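Local atomic coordinates of colicin-M immunity protein (Escherichia coli, PDB entry 2XGL), a protein that protects plasmid-bearing cells against colicin M, the part described here being its periplasmic domain. Residues E49-S54 / L65-A70; A8-S13 / D57-K62; F20-Y25 / P44-E49; V36-T41 / G75-Y80. All coordinates share one frame; numbering follows the deposited sequence.

Contact 1 of 4, residues E49-S54 / L65-A70. With CD (cadmium ion), chain F.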
loop_
_atom_site.group_PDB
_atom_site.type_symbol
_atom_site.label_atom_id
_atom_site.label_comp_id
_atom_site.label_asym_id
_atom_site.label_seq_id
_atom_site.Cartn_x
_atom_site.Cartn_y
_atom_site.Cartn_z
ATOM N N GLU A 49 3.747 1.970 8.869
ATOM C CA GLU A 49 3.013 2.139 10.121
ATOM C C GLU A 49 2.347 0.810 10.455
ATOM O O GLU A 49 2.393 -0.136 9.673
ATOM C CB GLU A 49 1.938 3.208 9.964
ATOM C CG GLU A 49 2.434 4.580 9.501
ATOM C CD GLU A 49 2.684 5.543 10.632
ATOM O OE1 GLU A 49 2.458 5.170 11.805
ATOM O OE2 GLU A 49 3.107 6.684 10.340
ATOM N N LYS A 50 1.717 0.749 11.620
ATOM C CA LYS A 50 1.020 -0.450 12.056
ATOM C C LYS A 50 -0.198 -0.683 11.169
ATOM O O LYS A 50 -1.011 0.222 10.982
ATOM C CB LYS A 50 0.589 -0.310 13.522
ATOM C CG LYS A 50 -0.097 -1.547 14.096
ATOM C CD LYS A 50 -0.325 -1.455 15.604
ATOM C CE LYS A 50 -1.057 -2.701 16.119
ATOM N NZ LYS A 50 -1.301 -2.685 17.587
ATOM N N ILE A 51 -0.301 -1.891 10.609
ATOM C CA ILE A 51 -1.496 -2.331 9.888
ATOM C C ILE A 51 -2.530 -2.799 10.903
ATOM O O ILE A 51 -2.292 -3.771 11.604
ATOM C CB ILE A 51 -1.191 -3.512 8.952
ATOM C CG1 ILE A 51 -0.097 -3.159 7.947
ATOM C CG2 ILE A 51 -2.444 -3.945 8.206
ATOM C CD1 ILE A 51 0.260 -4.317 7.053
ATOM N N GLU A 52 -3.659 -2.095 10.994
ATOM C CA GLU A 52 -4.756 -2.456 11.901
ATOM C C GLU A 52 -5.732 -3.419 11.220
ATOM O O GLU A 52 -6.255 -3.125 10.149
ATOM C CB GLU A 52 -5.519 -1.206 12.371
ATOM C CG GLU A 52 -4.749 -0.302 13.362
ATOM C CD GLU A 52 -5.629 0.759 14.059
ATOM O OE1 GLU A 52 -6.822 0.491 14.339
ATOM O OE2 GLU A 52 -5.117 1.863 14.349
ATOM N N ARG A 53 -5.972 -4.572 11.839
ATOM C CA ARG A 53 -6.974 -5.524 11.339
ATOM C C ARG A 53 -8.188 -5.590 12.250
ATOM O O ARG A 53 -8.104 -5.327 13.444
ATOM C CB ARG A 53 -6.376 -6.921 11.178
ATOM C CG ARG A 53 -5.284 -6.969 10.155
ATOM C CD ARG A 53 -4.804 -8.372 9.922
ATOM N NE ARG A 53 -3.485 -8.369 9.286
ATOM C CZ ARG A 53 -3.172 -9.010 8.164
ATOM N NH1 ARG A 53 -4.068 -9.770 7.513
ATOM N NH2 ARG A 53 -1.936 -8.916 7.696
ATOM N N SER A 54 -9.321 -5.958 11.672
ATOM C CA SER A 54 -10.558 -6.065 12.426
ATOM C C SER A 54 -10.471 -7.199 13.436
ATOM O O SER A 54 -9.879 -8.246 13.175
ATOM C CB SER A 54 -11.741 -6.299 11.491
ATOM O OG SER A 54 -12.950 -6.348 12.232
ATOM N N LEU A 65 -5.658 -2.211 5.058
ATOM C CA LEU A 65 -5.187 -0.848 4.996
ATOM C C LEU A 65 -3.713 -0.877 5.370
ATOM O O LEU A 65 -3.337 -1.360 6.439
ATOM C CB LEU A 65 -6.000 0.043 5.940
ATOM C CG LEU A 65 -5.729 1.546 5.891
ATOM C CD1 LEU A 65 -6.145 2.104 4.534
ATOM C CD2 LEU A 65 -6.450 2.307 7.021
ATOM N N VAL A 66 -2.874 -0.401 4.458
ATOM C CA VAL A 66 -1.430 -0.422 4.636
ATOM C C VAL A 66 -0.913 0.997 4.563
ATOM O O VAL A 66 -0.710 1.499 3.468
ATOM C CB VAL A 66 -0.767 -1.278 3.552
ATOM C CG1 VAL A 66 0.754 -1.244 3.691
ATOM C CG2 VAL A 66 -1.309 -2.725 3.630
ATOM N N PRO A 67 -0.723 1.655 5.727
ATOM C CA PRO A 67 -0.225 3.027 5.815
ATOM C C PRO A 67 1.305 3.162 5.747
ATOM O O PRO A 67 2.040 2.350 6.315
ATOM C CB PRO A 67 -0.708 3.495 7.196
ATOM C CG PRO A 67 -1.301 2.325 7.864
ATOM C CD PRO A 67 -1.007 1.117 7.068
ATOM N N PHE A 68 1.770 4.214 5.077
ATOM C CA PHE A 68 3.204 4.483 4.972
ATOM C C PHE A 68 3.506 5.932 4.637
ATOM O O PHE A 68 2.691 6.626 4.029
ATOM C CB PHE A 68 3.846 3.578 3.920
ATOM C CG PHE A 68 3.294 3.748 2.540
ATOM C CD1 PHE A 68 3.938 4.549 1.618
ATOM C CD2 PHE A 68 2.143 3.084 2.150
ATOM C CE1 PHE A 68 3.448 4.703 0.327
ATOM C CE2 PHE A 68 1.641 3.233 0.850
ATOM C CZ PHE A 68 2.306 4.048 -0.059
ATOM N N LYS A 69 4.681 6.390 5.055
ATOM C CA LYS A 69 5.203 7.667 4.605
ATOM C C LYS A 69 6.150 7.399 3.455
ATOM O O LYS A 69 6.870 6.409 3.461
ATOM C CB LYS A 69 5.983 8.368 5.705
ATOM C CG LYS A 69 5.228 8.646 6.991
ATOM C CD LYS A 69 6.215 9.164 8.054
ATOM C CE LYS A 69 5.745 8.873 9.467
ATOM N NZ LYS A 69 6.855 9.019 10.445
ATOM N N ALA A 70 6.131 8.275 2.462
ATOM C CA ALA A 70 7.121 8.243 1.409
ATOM C C ALA A 70 7.844 9.563 1.510
ATOM O O ALA A 70 7.218 10.608 1.551
ATOM C CB ALA A 70 6.474 8.082 0.039
HETATM CD CD CD F . 1.438 8.463 10.037
#
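E49 donates its backbone N-H to P67 O, the N and O atoms lying 3.1 Å apart with an angle of 156° at the hydrogen, and the nearest CA atoms on the I51 side, those of I51 and V66, are still only 5.6 Å apart. The chain leaving strand 45-48 therefore stays beside strand 64-71 of the four-stranded antiparallel sheet as far as I51, although 49-54 has no regular strand geometry of its own. Directly beside this bond the aliphatic root of E49 packs on the proline ring, with E49 CB 3.8 Å from P67 CB. Further along, I51 applies its two branches differently: CG2 lies 3.3 Å from L65 O, while CD1 meets V66 CG2 at 4.1 Å, the two side chains running side by side in the same direction. The E49 side chain bends at its second torsion (chi2 -96°), which turns the carboxylate toward K69. The carbon K69 CE is 3.5 Å from E49 OE2, but K69 NZ stays farther off, so any attraction between these opposite charges probably acts without direct contact. M78 of strand 76-84 belongs to the same cadmium site, where E49 OE2 binds the cadmium ion at 2.5 Å.

Contact 2 of 4, residues A8-S13 / D57-K62. With NA (sodium ion), chain I; CD (cadmium ion), chain D.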
loop_
_atom_site.group_PDB
_atom_site.type_symbol
_atom_site.label_atom_id
_atom_site.label_comp_id
_atom_site.label_asym_id
_atom_site.label_seq_id
_atom_site.Cartn_x
_atom_site.Cartn_y
_atom_site.Cartn_z
ATOM N N ALA A 8 -7.384 -14.522 0.360
ATOM C CA ALA A 8 -8.178 -13.742 1.303
ATOM C C ALA A 8 -7.243 -12.978 2.232
ATOM O O ALA A 8 -6.212 -13.505 2.625
ATOM C CB ALA A 8 -9.101 -14.654 2.106
ATOM N N CYS A 9 -7.606 -11.751 2.592
ATOM C CA CYS A 9 -6.761 -10.887 3.419
ATOM C C CYS A 9 -6.311 -11.536 4.732
ATOM O O CYS A 9 -5.223 -11.254 5.208
ATOM C CB CYS A 9 -7.470 -9.553 3.700
ATOM S SG CYS A 9 -7.686 -8.447 2.230
ATOM N N TYR A 10 -7.127 -12.403 5.317
ATOM C CA TYR A 10 -6.714 -13.105 6.531
ATOM C C TYR A 10 -5.610 -14.122 6.281
ATOM O O TYR A 10 -4.996 -14.608 7.229
ATOM C CB TYR A 10 -7.900 -13.747 7.256
ATOM C CG TYR A 10 -8.443 -15.024 6.668
ATOM C CD1 TYR A 10 -8.138 -16.256 7.226
ATOM C CD2 TYR A 10 -9.287 -15.008 5.585
ATOM C CE1 TYR A 10 -8.656 -17.441 6.700
ATOM C CE2 TYR A 10 -9.810 -16.182 5.057
ATOM C CZ TYR A 10 -9.488 -17.393 5.617
ATOM O OH TYR A 10 -9.989 -18.568 5.108
ATOM N N GLN A 11 -5.347 -14.439 5.022
ATOM C CA GLN A 11 -4.232 -15.303 4.684
ATOM C C GLN A 11 -2.941 -14.517 4.495
ATOM O O GLN A 11 -1.864 -15.100 4.482
ATOM C CB GLN A 11 -4.534 -16.103 3.419
ATOM C CG GLN A 11 -5.761 -16.953 3.512
ATOM C CD GLN A 11 -5.958 -17.772 2.268
ATOM O OE1 GLN A 11 -6.823 -17.480 1.459
ATOM N NE2 GLN A 11 -5.133 -18.782 2.091
ATOM N N VAL A 12 -3.055 -13.200 4.350
ATOM C CA VAL A 12 -1.916 -12.360 4.006
ATOM C C VAL A 12 -1.286 -11.795 5.265
ATOM O O VAL A 12 -1.959 -11.135 6.042
ATOM C CB VAL A 12 -2.342 -11.215 3.084
ATOM C CG1 VAL A 12 -1.174 -10.285 2.791
ATOM C CG2 VAL A 12 -2.914 -11.787 1.799
ATOM N N SER A 13 0.002 -12.071 5.464
ATOM C CA SER A 13 0.753 -11.488 6.568
ATOM C C SER A 13 1.022 -10.005 6.300
ATOM O O SER A 13 0.933 -9.548 5.162
ATOM C CB SER A 13 2.092 -12.219 6.756
ATOM O OG SER A 13 3.052 -11.842 5.772
ATOM N N ASP A 57 -15.121 -10.668 12.357
ATOM C CA ASP A 57 -15.359 -11.054 10.951
ATOM C C ASP A 57 -14.055 -11.156 10.173
ATOM O O ASP A 57 -13.952 -10.668 9.043
ATOM C CB ASP A 57 -16.322 -10.072 10.262
ATOM C CG ASP A 57 -17.711 -10.088 10.872
ATOM O OD1 ASP A 57 -18.193 -11.167 11.265
ATOM O OD2 ASP A 57 -18.330 -9.013 10.946
ATOM N N VAL A 58 -13.067 -11.790 10.794
ATOM C CA VAL A 58 -11.711 -11.823 10.268
ATOM C C VAL A 58 -11.648 -12.474 8.879
ATOM O O VAL A 58 -11.011 -11.942 7.979
ATOM C CB VAL A 58 -10.743 -12.533 11.250
ATOM C CG1 VAL A 58 -9.410 -12.779 10.598
ATOM C CG2 VAL A 58 -10.561 -11.695 12.503
ATOM N N GLU A 59 -12.334 -13.597 8.694
ATOM C CA GLU A 59 -12.331 -14.286 7.401
ATOM C C GLU A 59 -13.069 -13.540 6.279
ATOM O O GLU A 59 -12.957 -13.918 5.118
ATOM C CB GLU A 59 -12.910 -15.702 7.539
ATOM C CG GLU A 59 -11.975 -16.697 8.248
ATOM C CD GLU A 59 -12.534 -18.130 8.300
ATOM O OE1 GLU A 59 -13.738 -18.328 7.998
ATOM O OE2 GLU A 59 -11.765 -19.063 8.644
ATOM N N ASP A 60 -13.816 -12.495 6.631
ATOM C CA ASP A 60 -14.614 -11.741 5.680
ATOM C C ASP A 60 -13.958 -10.455 5.201
ATOM O O ASP A 60 -14.446 -9.851 4.270
ATOM C CB ASP A 60 -15.961 -11.389 6.314
ATOM C CG ASP A 60 -16.966 -10.847 5.307
ATOM O OD1 ASP A 60 -17.434 -11.601 4.433
ATOM O OD2 ASP A 60 -17.291 -9.660 5.405
ATOM N N GLU A 61 -12.873 -10.018 5.832
ATOM C CA GLU A 61 -12.263 -8.743 5.445
ATOM C C GLU A 61 -11.799 -8.813 3.985
ATOM O O GLU A 61 -11.192 -9.798 3.564
ATOM C CB GLU A 61 -11.137 -8.327 6.407
ATOM C CG GLU A 61 -10.578 -6.925 6.106
ATOM C CD GLU A 61 -10.241 -6.079 7.355
ATOM O OE1 GLU A 61 -9.717 -6.629 8.363
ATOM O OE2 GLU A 61 -10.480 -4.844 7.305
ATOM N N LYS A 62 -12.142 -7.791 3.207
ATOM C CA LYS A 62 -11.834 -7.766 1.774
ATOM C C LYS A 62 -10.663 -6.855 1.430
ATOM O O LYS A 62 -10.038 -7.016 0.385
ATOM C CB LYS A 62 -13.070 -7.371 0.964
ATOM C CG LYS A 62 -14.261 -8.328 1.108
ATOM C CD LYS A 62 -13.928 -9.731 0.628
ATOM C CE LYS A 62 -15.137 -10.645 0.570
ATOM N NZ LYS A 62 -15.607 -11.120 1.917
HETATM NA NA NA I . -10.692 -11.189 1.336
HETATM CD CD CD D . -20.206 -10.822 12.094
#
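Y10 holds CG between its backbone N and its carbonyl carbon (chi1 77°), while E59 places CG anti to its own carbonyl carbon (chi1 -73°); together these torsions lay the glutamate's aliphatic stem over one face of the tyrosine ring. The result is a CH-pi contact: E59 CG stands 3.7 Å from the centroid of the Y10 ring and 12° off its normal. E59 CA approaches the same ring at CD2, at 3.6 Å, and Q11 CG lies over the opposite face, leaving the ring between the methylene stems of E59 and Q11. At the root of the tyrosine, Y10 CB meets V58 CG1 at 3.8 Å. Each segment contains a short 3-10 turn, 9-11 just ahead of helix 14-29 and 58-60 in the loop between strands 45-48 and 64-71, and the two meet at the surface. The first carries the disulfide between C9 and C85, reported to be functionally essential. Here C9 CB lies 3.7 Å from E61 O, and C9 SG is 3.3 Å from K62 O. The same E61 O also coordinates a sodium ion, at 2.7 Å. Within 57-62 the bent K62 chain curls back on the turn, its NZ making a salt bridge of 3.1 Å with D60 OD1 and a hydrogen bond to D60 O.

Contact 3 of 4, residues F20-Y25 / P44-E49. With CD (cadmium ion), chain F.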
loop_
_atom_site.group_PDB
_atom_site.type_symbol
_atom_site.label_atom_id
_atom_site.label_comp_id
_atom_site.label_asym_id
_atom_site.label_seq_id
_atom_site.Cartn_x
_atom_site.Cartn_y
_atom_site.Cartn_z
ATOM N N PHE A 20 3.740 -6.142 -1.344
ATOM C CA PHE A 20 2.862 -5.915 -2.488
ATOM C C PHE A 20 2.588 -4.418 -2.681
ATOM O O PHE A 20 2.721 -3.894 -3.781
ATOM C CB PHE A 20 1.559 -6.669 -2.270
ATOM C CG PHE A 20 0.706 -6.781 -3.489
ATOM C CD1 PHE A 20 0.747 -7.917 -4.275
ATOM C CD2 PHE A 20 -0.152 -5.757 -3.840
ATOM C CE1 PHE A 20 -0.035 -8.023 -5.399
ATOM C CE2 PHE A 20 -0.947 -5.853 -4.959
ATOM C CZ PHE A 20 -0.886 -6.987 -5.746
ATOM N N VAL A 21 2.212 -3.736 -1.607
ATOM C CA VAL A 21 1.921 -2.315 -1.674
ATOM C C VAL A 21 3.156 -1.512 -2.095
ATOM O O VAL A 21 3.064 -0.592 -2.912
ATOM C CB VAL A 21 1.363 -1.805 -0.337
ATOM C CG1 VAL A 21 1.329 -0.276 -0.297
ATOM C CG2 VAL A 21 -0.034 -2.379 -0.104
ATOM N N LYS A 22 4.311 -1.880 -1.547
ATOM C CA LYS A 22 5.580 -1.251 -1.910
ATOM C C LYS A 22 5.889 -1.436 -3.384
ATOM O O LYS A 22 6.110 -0.469 -4.096
ATOM C CB LYS A 22 6.722 -1.824 -1.082
ATOM C CG LYS A 22 8.092 -1.334 -1.498
ATOM C CD LYS A 22 9.071 -1.410 -0.345
ATOM C CE LYS A 22 10.472 -1.039 -0.773
ATOM N NZ LYS A 22 11.336 -0.801 0.414
ATOM N N ASN A 23 5.894 -2.677 -3.841
ATOM C CA ASN A 23 6.163 -2.959 -5.251
ATOM C C ASN A 23 5.182 -2.216 -6.143
ATOM O O ASN A 23 5.581 -1.635 -7.144
ATOM C CB ASN A 23 6.130 -4.467 -5.544
ATOM C CG ASN A 23 6.182 -4.774 -7.041
ATOM O OD1 ASN A 23 5.156 -4.736 -7.745
ATOM N ND2 ASN A 23 7.385 -5.075 -7.538
ATOM N N ASP A 24 3.909 -2.203 -5.754
ATOM C CA ASP A 24 2.865 -1.566 -6.549
ATOM C C ASP A 24 3.015 -0.048 -6.586
ATOM O O ASP A 24 2.986 0.554 -7.659
ATOM C CB ASP A 24 1.503 -1.914 -5.988
ATOM C CG ASP A 24 0.388 -1.307 -6.784
ATOM O OD1 ASP A 24 -0.040 -1.935 -7.768
ATOM O OD2 ASP A 24 -0.054 -0.195 -6.433
ATOM N N TYR A 25 3.175 0.566 -5.413
ATOM C CA TYR A 25 3.333 2.015 -5.318
ATOM C C TYR A 25 4.557 2.527 -6.086
ATOM O O TYR A 25 4.469 3.520 -6.796
ATOM C CB TYR A 25 3.415 2.443 -3.849
ATOM C CG TYR A 25 3.866 3.865 -3.633
ATOM C CD1 TYR A 25 2.992 4.922 -3.794
ATOM C CD2 TYR A 25 5.164 4.143 -3.234
ATOM C CE1 TYR A 25 3.402 6.224 -3.573
ATOM C CE2 TYR A 25 5.582 5.434 -3.021
ATOM C CZ TYR A 25 4.705 6.468 -3.195
ATOM O OH TYR A 25 5.155 7.753 -2.985
ATOM N N PRO A 44 11.004 7.253 -3.622
ATOM C CA PRO A 44 11.101 7.754 -2.262
ATOM C C PRO A 44 11.572 6.667 -1.310
ATOM O O PRO A 44 11.521 5.495 -1.655
ATOM C CB PRO A 44 9.651 8.149 -1.921
ATOM C CG PRO A 44 8.817 7.799 -3.109
ATOM C CD PRO A 44 9.622 6.914 -3.985
ATOM N N LYS A 45 12.036 7.070 -0.130
ATOM C CA LYS A 45 12.230 6.141 0.977
ATOM C C LYS A 45 10.889 5.910 1.690
ATOM O O LYS A 45 10.121 6.854 1.912
ATOM C CB LYS A 45 13.253 6.676 1.969
ATOM C CG LYS A 45 13.369 5.827 3.235
ATOM C CD LYS A 45 14.213 6.504 4.299
ATOM C CE LYS A 45 14.289 5.658 5.576
ATOM N NZ LYS A 45 14.771 4.265 5.311
ATOM N N ILE A 46 10.626 4.662 2.061
ATOM C CA ILE A 46 9.331 4.287 2.616
ATOM C C ILE A 46 9.463 3.803 4.052
ATOM O O ILE A 46 10.344 3.012 4.350
ATOM C CB ILE A 46 8.668 3.223 1.736
ATOM C CG1 ILE A 46 8.431 3.813 0.344
ATOM C CG2 ILE A 46 7.373 2.748 2.345
ATOM C CD1 ILE A 46 7.756 2.902 -0.588
ATOM N N THR A 47 8.623 4.322 4.947
ATOM C CA THR A 47 8.571 3.820 6.315
ATOM C C THR A 47 7.136 3.449 6.665
ATOM O O THR A 47 6.225 4.225 6.449
ATOM C CB THR A 47 9.196 4.808 7.352
ATOM O OG1 THR A 47 8.259 5.828 7.719
ATOM C CG2 THR A 47 10.467 5.458 6.798
ATOM N N TRP A 48 6.958 2.240 7.193
ATOM C CA TRP A 48 5.646 1.649 7.425
ATOM C C TRP A 48 5.075 2.015 8.780
ATOM O O TRP A 48 5.814 2.316 9.717
ATOM C CB TRP A 48 5.747 0.124 7.352
ATOM C CG TRP A 48 6.353 -0.382 6.090
ATOM C CD1 TRP A 48 7.599 -0.898 5.933
ATOM C CD2 TRP A 48 5.741 -0.411 4.799
ATOM N NE1 TRP A 48 7.801 -1.262 4.624
ATOM C CE2 TRP A 48 6.677 -0.973 3.907
ATOM C CE3 TRP A 48 4.489 -0.024 4.311
ATOM C CZ2 TRP A 48 6.409 -1.148 2.561
ATOM C CZ3 TRP A 48 4.216 -0.211 2.970
ATOM C CH2 TRP A 48 5.170 -0.767 2.110
ATOM N N GLU A 49 3.747 1.970 8.869
ATOM C CA GLU A 49 3.013 2.139 10.121
ATOM C C GLU A 49 2.347 0.810 10.455
ATOM O O GLU A 49 2.393 -0.136 9.673
ATOM C CB GLU A 49 1.938 3.208 9.964
ATOM C CG GLU A 49 2.434 4.580 9.501
ATOM C CD GLU A 49 2.684 5.543 10.632
ATOM O OE1 GLU A 49 2.458 5.170 11.805
ATOM O OE2 GLU A 49 3.107 6.684 10.340
HETATM CD CD CD F . 1.438 8.463 10.037
#
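K22 and W48 bury the largest areas in this contact, 60 Å² each, and their side chains cross at about a right angle. The indole presents its edge to the helix: K22 CB lies near the ring plane, 3.7 Å from W48 CH2, and the backbone N of K22 also lies in that plane. Because K22 CG is anti to the backbone N (chi1 174°) and the chain beyond is extended, the lysine's methylene groups continue past the indole, and K22 CD comes 3.9 Å from W48 CZ2. V21 CG1 meets the same rim more loosely, at 4.4 Å from W48 CZ3. I46 CG2, from the same strand as the tryptophan, sits over one face of the indole, near the rim.

Y25 and I46, with 54 Å² apiece, form the second point of contact. They slide past each other in opposite directions, bringing I46 CD1 to 3.9 Å from Y25 CD2. The far end of the tyrosine meets P44, whose CG approaches the ring edge, 3.7 Å from Y25 OH. The short helical and strand segments run nearly antiparallel, at 153°, with axes 11.1 Å apart at closest approach. That spacing, filled by side chains, marks helix-on-sheet packing: helix 14-29 lies across one face of the antiparallel meander of the YebF/Cmi family, and the side chains of outer strand 45-48 meet its flank.

Contact 4 of 4, residues V36-T41 / G75-Y80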
loop_
_atom_site.group_PDB
_atom_site.type_symbol
_atom_site.label_atom_id
_atom_site.label_comp_id
_atom_site.label_asym_id
_atom_site.label_seq_id
_atom_site.Cartn_x
_atom_site.Cartn_y
_atom_site.Cartn_z
ATOM N N VAL A 36 5.519 12.841 -7.892
ATOM C CA VAL A 36 6.960 12.855 -8.143
ATOM C C VAL A 36 7.515 14.263 -7.959
ATOM O O VAL A 36 8.558 14.452 -7.336
ATOM C CB VAL A 36 7.309 12.331 -9.563
ATOM C CG1 VAL A 36 8.782 12.592 -9.902
ATOM C CG2 VAL A 36 6.990 10.859 -9.667
ATOM N N GLN A 37 6.814 15.249 -8.507
ATOM C CA GLN A 37 7.186 16.657 -8.315
ATOM C C GLN A 37 7.144 17.035 -6.847
ATOM O O GLN A 37 7.984 17.799 -6.380
ATOM C CB GLN A 37 6.278 17.598 -9.127
ATOM C CG GLN A 37 6.779 17.823 -10.558
ATOM C CD GLN A 37 5.736 18.468 -11.475
ATOM O OE1 GLN A 37 4.673 17.891 -11.738
ATOM N NE2 GLN A 37 6.048 19.664 -11.977
ATOM N N LEU A 38 6.167 16.487 -6.131
ATOM C CA LEU A 38 5.990 16.770 -4.705
ATOM C C LEU A 38 7.143 16.225 -3.864
ATOM O O LEU A 38 7.716 16.949 -3.052
ATOM C CB LEU A 38 4.664 16.193 -4.193
ATOM C CG LEU A 38 4.222 16.693 -2.811
ATOM C CD1 LEU A 38 3.365 17.942 -2.955
ATOM C CD2 LEU A 38 3.468 15.622 -2.053
ATOM N N LEU A 39 7.480 14.960 -4.062
ATOM C CA LEU A 39 8.560 14.341 -3.311
ATOM C C LEU A 39 9.914 14.614 -3.945
ATOM O O LEU A 39 10.946 14.428 -3.296
ATOM C CB LEU A 39 8.352 12.827 -3.204
ATOM C CG LEU A 39 7.024 12.361 -2.599
ATOM C CD1 LEU A 39 6.946 10.857 -2.587
ATOM C CD2 LEU A 39 6.817 12.913 -1.195
ATOM N N GLY A 40 9.921 15.033 -5.208
ATOM C CA GLY A 40 11.162 15.293 -5.928
ATOM C C GLY A 40 11.961 14.051 -6.292
ATOM O O GLY A 40 13.156 14.124 -6.502
ATOM N N THR A 41 11.313 12.904 -6.383
ATOM C CA THR A 41 12.006 11.659 -6.737
ATOM C C THR A 41 10.990 10.616 -7.205
ATOM O O THR A 41 9.858 10.602 -6.728
ATOM C CB THR A 41 12.823 11.108 -5.535
ATOM O OG1 THR A 41 13.562 9.945 -5.928
ATOM C CG2 THR A 41 11.913 10.759 -4.346
ATOM N N GLY A 75 9.962 16.534 -0.387
ATOM C CA GLY A 75 8.686 16.274 0.266
ATOM C C GLY A 75 8.604 14.970 1.048
ATOM O O GLY A 75 9.422 14.065 0.880
ATOM N N LYS A 76 7.620 14.922 1.940
ATOM C CA LYS A 76 7.291 13.744 2.717
ATOM C C LYS A 76 5.788 13.743 2.840
ATOM O O LYS A 76 5.165 14.785 3.084
ATOM C CB LYS A 76 7.924 13.773 4.108
ATOM C CG LYS A 76 7.938 12.423 4.795
ATOM C CD LYS A 76 7.880 12.539 6.315
ATOM C CE LYS A 76 9.070 13.270 6.887
ATOM N NZ LYS A 76 9.001 13.322 8.371
ATOM N N ARG A 77 5.198 12.576 2.661
ATOM C CA ARG A 77 3.757 12.488 2.539
ATOM C C ARG A 77 3.255 11.155 3.045
ATOM O O ARG A 77 3.823 10.108 2.766
ATOM C CB ARG A 77 3.357 12.683 1.073
ATOM C CG ARG A 77 1.848 12.757 0.822
ATOM C CD ARG A 77 1.528 12.725 -0.683
ATOM N NE ARG A 77 0.088 12.701 -0.965
ATOM C CZ ARG A 77 -0.712 11.657 -0.743
ATOM N NH1 ARG A 77 -0.230 10.526 -0.230
ATOM N NH2 ARG A 77 -2.011 11.731 -1.032
ATOM N N MET A 78 2.163 11.215 3.774
ATOM C CA MET A 78 1.487 10.047 4.297
ATOM C C MET A 78 0.569 9.424 3.224
ATOM O O MET A 78 -0.143 10.138 2.530
ATOM C CB MET A 78 0.675 10.490 5.511
ATOM C CG MET A 78 0.149 9.378 6.369
ATOM S SD MET A 78 1.451 8.350 7.062
ATOM C CE MET A 78 0.483 6.872 7.359
ATOM N N TYR A 79 0.596 8.100 3.097
ATOM C CA TYR A 79 -0.217 7.368 2.121
ATOM C C TYR A 79 -0.996 6.255 2.812
ATOM O O TYR A 79 -0.466 5.567 3.697
ATOM C CB TYR A 79 0.663 6.693 1.075
ATOM C CG TYR A 79 1.283 7.579 0.029
ATOM C CD1 TYR A 79 0.634 7.836 -1.162
ATOM C CD2 TYR A 79 2.555 8.109 0.207
ATOM C CE1 TYR A 79 1.214 8.631 -2.136
ATOM C CE2 TYR A 79 3.146 8.899 -0.761
ATOM C CZ TYR A 79 2.473 9.158 -1.931
ATOM O OH TYR A 79 3.063 9.953 -2.897
ATOM N N TYR A 80 -2.230 6.042 2.366
ATOM C CA TYR A 80 -3.068 4.969 2.877
ATOM C C TYR A 80 -3.375 3.995 1.744
ATOM O O TYR A 80 -4.312 4.200 0.960
ATOM C CB TYR A 80 -4.336 5.561 3.490
ATOM C CG TYR A 80 -4.023 6.560 4.588
ATOM C CD1 TYR A 80 -3.948 6.165 5.916
ATOM C CD2 TYR A 80 -3.766 7.904 4.287
ATOM C CE1 TYR A 80 -3.646 7.082 6.919
ATOM C CE2 TYR A 80 -3.458 8.828 5.274
ATOM C CZ TYR A 80 -3.394 8.411 6.587
ATOM O OH TYR A 80 -3.090 9.325 7.578
#
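L39 and G75 bring their CA atoms to 4.1 Å where helix 33-39 ends beside the start of strand 76-84. L38 O faces G75 without a conventional hydrogen bond: G75 CA is 3.5 Å from L38 O, with an angle of 136° at the hydrogen, a CA-H...O contact. G75 has no side chain to hold the two backbones apart, and G40 ends the helix with a positive phi of 71°. Both leucines reach toward the strand. L38 crosses R77 at about a right angle, its CD2 3.7 Å from R77 CD on the extended arginine chain. L39 splits its branches, CD2 lying 3.5 Å from G75 O and CD1 4.0 Å from Y79 OH, the tyrosine arriving from the opposite direction. That hydroxyl is hydrogen-bonded to D35, earlier in the same helix, and lies close to Y25 OH. The end of helix 33-39 thus closes on the end of the sheet, with L39 reaching between the strands and Y25 and M29 of helix 14-29.

How the contacts relate
Contacts 1, 3 and 4 are partly buried, contact 3 nearest the chain's centre, while contact 2 is at the surface, its centre about 30 Å from that of contact 4. Contacts 1 and 3 use neighbouring strands 64-71 and 45-48 and share E49. Contact 4 joins the same sheet through strand 76-84, with F68 O 2.7 Å from Y79 N, and meets contact 3 through Y25, P44 and L39. R53 NH2 of contact 1 reaches V12 O of contact 2. Chemistry follows place: aromatic edges and aliphatic chains under helix 14-29 in contact 3, a glycine-leucine backbone approach with leucine methyls at the sheet's end in contact 4, a backbone bond and cadmium in contact 1, and disulfide, ions and CH-pi packing in contact 2.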